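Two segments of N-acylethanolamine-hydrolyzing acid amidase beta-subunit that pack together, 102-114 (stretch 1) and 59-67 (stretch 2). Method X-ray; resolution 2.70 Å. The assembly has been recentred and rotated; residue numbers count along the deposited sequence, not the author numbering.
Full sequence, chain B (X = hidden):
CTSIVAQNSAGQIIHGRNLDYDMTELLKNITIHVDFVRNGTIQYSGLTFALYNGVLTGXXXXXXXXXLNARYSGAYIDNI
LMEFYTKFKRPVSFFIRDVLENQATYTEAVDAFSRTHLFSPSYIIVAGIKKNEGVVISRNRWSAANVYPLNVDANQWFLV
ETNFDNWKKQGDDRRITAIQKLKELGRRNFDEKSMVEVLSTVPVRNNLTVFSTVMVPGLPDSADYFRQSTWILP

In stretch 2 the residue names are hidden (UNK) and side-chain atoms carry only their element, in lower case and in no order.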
# COMPACT_ATOMS: atom_id res chain seq x y z
N ASN B 102 -13.85 0.95 -8.79
CA ASN B 102 -14.46 1.10 -10.10
C ASN B 102 -13.94 0.14 -11.17
O ASN B 102 -14.52 0.10 -12.26
CB ASN B 102 -14.28 2.54 -10.60
CG ASN B 102 -14.89 3.56 -9.67
OD1 ASN B 102 -16.00 3.37 -9.16
ND2 ASN B 102 -14.15 4.63 -9.40
N GLN B 103 -12.87 -0.60 -10.91
CA GLN B 103 -12.34 -1.58 -11.86
C GLN B 103 -12.61 -2.97 -11.31
O GLN B 103 -12.12 -3.32 -10.23
CB GLN B 103 -10.85 -1.35 -12.12
CG GLN B 103 -10.52 0.06 -12.60
CD GLN B 103 -11.27 0.46 -13.87
OE1 GLN B 103 -11.48 -0.36 -14.77
NE2 GLN B 103 -11.67 1.71 -13.95
N ALA B 104 -13.38 -3.76 -12.05
CA ALA B 104 -13.90 -5.03 -11.54
C ALA B 104 -12.99 -6.22 -11.80
O ALA B 104 -13.04 -7.19 -11.04
CB ALA B 104 -15.27 -5.31 -12.15
N THR B 105 -12.17 -6.19 -12.85
CA THR B 105 -11.36 -7.34 -13.23
C THR B 105 -9.88 -7.00 -13.19
O THR B 105 -9.48 -5.83 -13.26
CB THR B 105 -11.74 -7.85 -14.63
OG1 THR B 105 -11.51 -6.83 -15.60
CG2 THR B 105 -13.20 -8.27 -14.66
N TYR B 106 -9.06 -8.05 -13.08
CA TYR B 106 -7.61 -7.88 -13.09
C TYR B 106 -7.17 -7.08 -14.31
O TYR B 106 -6.39 -6.13 -14.19
CB TYR B 106 -6.94 -9.26 -13.08
CG TYR B 106 -5.46 -9.25 -13.41
CD1 TYR B 106 -4.50 -9.21 -12.40
CD2 TYR B 106 -5.01 -9.29 -14.72
CE1 TYR B 106 -3.15 -9.20 -12.69
CE2 TYR B 106 -3.66 -9.29 -15.02
CZ TYR B 106 -2.73 -9.24 -14.00
OH TYR B 106 -1.38 -9.24 -14.30
N THR B 107 -7.68 -7.44 -15.49
CA THR B 107 -7.26 -6.75 -16.70
C THR B 107 -7.65 -5.28 -16.66
O THR B 107 -6.90 -4.42 -17.15
CB THR B 107 -7.88 -7.44 -17.92
OG1 THR B 107 -7.59 -8.84 -17.88
CG2 THR B 107 -7.32 -6.84 -19.21
N GLU B 108 -8.82 -4.97 -16.11
CA GLU B 108 -9.24 -3.57 -16.01
C GLU B 108 -8.34 -2.80 -15.05
O GLU B 108 -7.97 -1.65 -15.32
CB GLU B 108 -10.70 -3.49 -15.57
CG GLU B 108 -11.69 -3.82 -16.66
CD GLU B 108 -13.12 -3.91 -16.14
OE1 GLU B 108 -13.34 -4.42 -15.03
OE2 GLU B 108 -14.03 -3.44 -16.86
N ALA B 109 -7.97 -3.42 -13.93
CA ALA B 109 -7.13 -2.75 -12.95
C ALA B 109 -5.73 -2.51 -13.51
O ALA B 109 -5.14 -1.44 -13.29
CB ALA B 109 -7.06 -3.56 -11.66
N VAL B 110 -5.17 -3.49 -14.22
CA VAL B 110 -3.82 -3.34 -14.76
C VAL B 110 -3.76 -2.19 -15.76
O VAL B 110 -2.80 -1.41 -15.78
CB VAL B 110 -3.35 -4.66 -15.39
CG1 VAL B 110 -2.01 -4.48 -16.10
CG2 VAL B 110 -3.24 -5.75 -14.34
N ASP B 111 -4.78 -2.06 -16.60
CA ASP B 111 -4.78 -0.96 -17.57
C ASP B 111 -4.91 0.39 -16.88
O ASP B 111 -4.25 1.36 -17.27
CB ASP B 111 -5.90 -1.17 -18.59
CG ASP B 111 -5.61 -2.32 -19.54
OD1 ASP B 111 -4.41 -2.57 -19.81
OD2 ASP B 111 -6.56 -2.96 -20.02
N ALA B 112 -5.74 0.47 -15.84
CA ALA B 112 -5.90 1.72 -15.11
C ALA B 112 -4.58 2.17 -14.50
O ALA B 112 -4.24 3.36 -14.53
CB ALA B 112 -6.97 1.57 -14.03
N PHE B 113 -3.82 1.23 -13.94
CA PHE B 113 -2.52 1.53 -13.35
C PHE B 113 -1.46 1.83 -14.39
O PHE B 113 -0.39 2.34 -14.03
CB PHE B 113 -2.06 0.36 -12.46
CG PHE B 113 -2.89 0.14 -11.22
CD1 PHE B 113 -3.29 1.21 -10.43
CD2 PHE B 113 -3.27 -1.13 -10.84
CE1 PHE B 113 -4.05 1.01 -9.30
CE2 PHE B 113 -4.03 -1.34 -9.70
CZ PHE B 113 -4.42 -0.26 -8.93
N SER B 114 -1.70 1.50 -15.66
CA SER B 114 -0.72 1.68 -16.73
C SER B 114 -0.95 2.93 -17.57
O SER B 114 -0.18 3.16 -18.51
CB SER B 114 -0.72 0.46 -17.65
OG SER B 114 -0.51 -0.73 -16.90
N UNK B 59 -7.54 -5.42 -1.97
CA UNK B 59 -8.03 -6.58 -2.69
C UNK B 59 -9.45 -6.34 -3.17
O UNK B 59 -10.30 -5.84 -2.42
c UNK B 59 -8.58 -10.26 -1.55
c UNK B 59 -8.45 -9.10 -2.50
o UNK B 59 -7.85 -11.25 -1.66
c UNK B 59 -7.99 -7.83 -1.81
n UNK B 59 -9.52 -10.17 -0.61
N UNK B 60 -9.71 -6.70 -4.43
CA UNK B 60 -11.06 -6.80 -4.94
C UNK B 60 -11.47 -8.27 -4.84
O UNK B 60 -11.09 -9.07 -5.71
n UNK B 60 -16.21 -3.94 -8.68
n UNK B 60 -15.16 -3.01 -6.86
c UNK B 60 -15.26 -3.99 -7.76
c UNK B 60 -11.13 -6.31 -6.39
c UNK B 60 -13.32 -5.15 -6.78
c UNK B 60 -12.50 -6.39 -7.03
n UNK B 60 -14.40 -5.00 -7.74
N UNK B 61 -12.22 -8.68 -3.82
CA UNK B 61 -12.37 -10.12 -3.55
C UNK B 61 -12.84 -10.89 -4.78
O UNK B 61 -13.76 -10.47 -5.49
c UNK B 61 -14.07 -8.83 -2.44
c UNK B 61 -13.39 -10.16 -2.41
c UNK B 61 -13.05 -7.86 -2.92
N UNK B 62 -12.18 -12.01 -5.03
CA UNK B 62 -12.50 -12.85 -6.16
C UNK B 62 -11.90 -12.42 -7.48
O UNK B 62 -11.96 -13.18 -8.45
N UNK B 63 -11.33 -11.22 -7.57
CA UNK B 63 -10.90 -10.67 -8.85
C UNK B 63 -9.41 -10.36 -8.88
O UNK B 63 -8.69 -10.89 -9.73
c UNK B 63 -13.61 -10.58 -10.46
c UNK B 63 -13.23 -9.71 -9.26
o UNK B 63 -14.78 -11.02 -10.54
o UNK B 63 -12.75 -10.83 -11.33
c UNK B 63 -11.73 -9.42 -9.18
N UNK B 64 -8.91 -9.49 -8.00
CA UNK B 64 -7.50 -9.15 -8.01
C UNK B 64 -7.11 -8.51 -6.68
O UNK B 64 -7.97 -8.05 -5.92
o UNK B 64 -9.71 -3.16 -8.77
c UNK B 64 -7.16 -8.20 -9.16
c UNK B 64 -7.84 -6.86 -9.05
c UNK B 64 -9.76 -5.44 -9.43
c UNK B 64 -7.20 -5.77 -8.48
c UNK B 64 -7.81 -4.54 -8.39
c UNK B 64 -9.14 -6.67 -9.52
c UNK B 64 -9.09 -4.38 -8.86
N UNK B 65 -5.81 -8.47 -6.44
CA UNK B 65 -5.24 -7.77 -5.30
C UNK B 65 -4.11 -6.87 -5.79
O UNK B 65 -3.52 -7.10 -6.84
c UNK B 65 -4.74 -8.75 -4.22
o UNK B 65 -3.77 -9.64 -4.75
N UNK B 66 -3.82 -5.83 -5.00
CA UNK B 66 -2.84 -4.83 -5.39
C UNK B 66 -2.06 -4.38 -4.17
O UNK B 66 -2.58 -4.34 -3.05
c UNK B 66 -4.52 -2.98 -5.17
c UNK B 66 -3.51 -3.62 -6.09
c UNK B 66 -2.46 -2.61 -6.51
N UNK B 67 -0.78 -4.07 -4.38
CA UNK B 67 0.06 -3.43 -3.38
C UNK B 67 1.01 -2.46 -4.07
O UNK B 67 1.48 -2.71 -5.19
c UNK B 67 0.87 -4.46 -2.57
o UNK B 67 1.89 -5.06 -3.36

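Position 59 has five side-chain atoms: three carbons in a row, the third carrying one oxygen and one nitrogen. That is an extended amide, and it touches nothing on stretch 1. The residue is Gln 59.

Position 60 has three carbons, a nitrogen, and a carbon bearing two more nitrogens. The planar end is a guanidinium, and it lies against Gln 103 and Ala 104. The residue is Arg 60. Its NE is 3.8 Å from Ala 104 CA, and Gln 103 O sits over one face of the guanidinium, too far for a hydrogen bond with NE.

Position 61 has three carbons that close a ring onto the backbone nitrogen. It touches nothing on stretch 1. This is Pro 61.

Position 62 has no side-chain atoms. Its phi is 82°, a value that favours glycine. It is Gly 62.

Position 63 has three carbons, the third carrying two oxygens, so it is a carboxylate. It lies beside Ala 104 and Thr 105. The residue is Glu 63. Its CG is 3.1 Å from Ala 104 O.

Position 64 has one carbon, then a ring of six carbons bearing one oxygen. This phenol lies along stretch 1 from Gln 103 to Ala 109. The residue is Tyr 64. Its OH donates a hydrogen bond to Gln 103 O at 2.8 Å. Ala 109 CB sits over the ring face, 3.5 Å from Tyr 64 CE1, in a CH-pi contact. Tyr 106 CB meets Tyr 64 CB at 4.1 Å.

Position 65 has one carbon and one oxygen. Its CB points away from stretch 1. It is Ser 65, with its hydroxyl hydrogen-bonded elsewhere in the structure.

Position 66 has one carbon carrying two more, a beta-branched apolar side chain that meets Phe 113. It is Val 66. Its CG2 is 3.8 Å from Phe 113 CE2.

Position 67 again has one carbon and one oxygen, out of reach of stretch 1. It is Ser 67.

The contact centres on Tyr 64, which has the largest covered area. The strand runs beside the helix at 27°, with a closest axis approach of 9.0 Å. Alternation along the strand turns Tyr 64 and Val 66 toward the helix and Ser 65 away. Ala 109 and Phe 113 are one helical turn apart, so both can face the strand. Before the helix, the loop carbonyl of Gln 103 anchors the ring's hydroxyl.

Stretch 2 (59-67) QRPGEYSVS
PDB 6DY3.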